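Local coordinates for DNA polymerase III, beta subunit (Eubacterium rectale, PDB 3T0P) that forms a ring-shaped, head-to-tail homodimeric sliding clamp around DNA that probably tethers DNA polymerase to its template and so makes synthesis processive, at the interface of chains A and B. Numbering follows the deposited sequence. Chains: chain A/B, DNA polymerase III, beta subunit.

The interface of chains A and B. Residues chain A 77, 81, 106; chain B 269-270, 272-273.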
loop_
_atom_site.group_PDB
_atom_site.type_symbol
_atom_site.label_atom_id
_atom_site.label_comp_id
_atom_site.label_asym_id
_atom_site.label_seq_id
_atom_site.Cartn_x
_atom_site.Cartn_y
_atom_site.Cartn_z
ATOM N N GLU A 77 6.498 18.171 -1.672
ATOM C CA GLU A 77 5.284 17.993 -2.491
ATOM C C GLU A 77 5.350 18.909 -3.720
ATOM O O GLU A 77 5.000 18.469 -4.814
ATOM C CB GLU A 77 4.016 18.240 -1.663
ATOM C CG GLU A 77 2.807 17.502 -2.199
ATOM N N LYS A 81 5.704 17.434 -7.684
ATOM C CA LYS A 81 4.626 17.759 -8.621
ATOM C C LYS A 81 5.009 18.772 -9.706
ATOM O O LYS A 81 4.221 18.976 -10.626
ATOM C CB LYS A 81 3.377 18.223 -7.853
ATOM C CG LYS A 81 2.764 17.075 -7.063
ATOM C CD LYS A 81 1.379 17.414 -6.570
ATOM C CE LYS A 81 0.700 16.198 -5.965
ATOM N NZ LYS A 81 -0.408 16.600 -5.061
ATOM N N PHE A 106 5.124 28.921 -7.645
ATOM C CA PHE A 106 4.614 28.785 -6.282
ATOM C C PHE A 106 5.169 29.886 -5.405
ATOM O O PHE A 106 6.370 30.144 -5.443
ATOM C CB PHE A 106 4.999 27.438 -5.664
ATOM C CG PHE A 106 4.174 26.282 -6.128
ATOM C CD1 PHE A 106 2.985 25.953 -5.480
ATOM C CD2 PHE A 106 4.552 25.543 -7.247
ATOM C CE1 PHE A 106 2.200 24.905 -5.931
ATOM C CE2 PHE A 106 3.761 24.489 -7.696
ATOM C CZ PHE A 106 2.603 24.163 -7.021
ATOM N N ASP B 269 -3.529 19.088 -10.450
ATOM C CA ASP B 269 -2.966 18.218 -9.427
ATOM C C ASP B 269 -1.924 19.004 -8.582
ATOM O O ASP B 269 -1.958 18.910 -7.358
ATOM C CB ASP B 269 -2.372 16.977 -10.094
ATOM C CG ASP B 269 -1.772 15.952 -9.153
ATOM O OD1 ASP B 269 -2.484 15.521 -8.207
ATOM O OD2 ASP B 269 -0.616 15.531 -9.400
ATOM N N ARG B 270 -1.071 19.825 -9.217
ATOM C CA ARG B 270 -0.080 20.682 -8.520
ATOM C C ARG B 270 -0.777 21.617 -7.534
ATOM O O ARG B 270 -0.351 21.744 -6.408
ATOM C CB ARG B 270 0.698 21.565 -9.519
ATOM C CG ARG B 270 1.910 20.910 -10.074
ATOM C CD ARG B 270 2.784 21.891 -10.846
ATOM N NE ARG B 270 2.313 22.095 -12.213
ATOM C CZ ARG B 270 2.521 21.256 -13.226
ATOM N NH1 ARG B 270 3.168 20.116 -13.032
ATOM N NH2 ARG B 270 2.061 21.544 -14.436
ATOM N N THR B 272 -3.596 21.229 -5.960
ATOM C CA THR B 272 -4.162 20.550 -4.787
ATOM C C THR B 272 -3.217 20.416 -3.612
ATOM O O THR B 272 -3.711 20.243 -2.501
ATOM C CB THR B 272 -4.709 19.161 -5.070
ATOM O OG1 THR B 272 -3.652 18.301 -5.474
ATOM C CG2 THR B 272 -5.863 19.172 -6.022
ATOM N N LEU B 273 -1.885 20.480 -3.826
ATOM C CA LEU B 273 -0.939 20.385 -2.712
ATOM C C LEU B 273 -1.115 21.577 -1.742
ATOM O O LEU B 273 -0.791 21.449 -0.569
ATOM C CB LEU B 273 0.534 20.240 -3.180
ATOM C CG LEU B 273 1.277 21.457 -3.765
ATOM C CD1 LEU B 273 1.913 22.308 -2.680
ATOM C CD2 LEU B 273 2.338 21.013 -4.754
#
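B:Arg270 NH1 donates a nearly straight hydrogen bond (2.9 Å, 164° at H) to the backbone carbonyl oxygen O of A:Lys81, at the last residue of its helix. The oxygen lies at the edge of the guanidinium, in its plane, and the donor in turn lies in the carbonyl plane. A bend at chi3 (-82°) curls the arginine chain round A:Lys81 O, pointing NH1 at it, while B:Arg270 CG packs on A:Lys81 CB at 3.8 Å.

From the same lysine, the extended side chain runs across B:Asp269 at about a right angle. The side-chain amine A:Lys81 NZ makes a long salt bridge to the carboxylate OD1 of B:Asp269 (3.9 Å), and CE and CD pass beside OD2. B:Thr272 OG1 sits 3.7 Å from A:Lys81 NZ but spends its hydroxyl within its own helix, on a lone pair of the B:Asp269 carbonyl O (2.6 Å).

On the other flank, the A:Phe106 ring edge meets B:Arg270 O in plane and touches that arginine's aliphatic part, the guanidinium plane standing nearly perpendicular to the ring. B:Leu273 CD2 approaches A:Phe106 CZ from one side of the ring plane (3.9 Å), the two side chains coming from opposite directions. B:Leu273 CB meets A:Glu77 CG at 3.7 Å, the rest of that glutamate not being modelled.

The patch joins helix 72-81 and strand 104-109 of the N-terminal domain in chain A to the end of helix 261-272 in the C-terminal domain of chain B, one of two symmetry-related head-to-tail junctions that close the clamp.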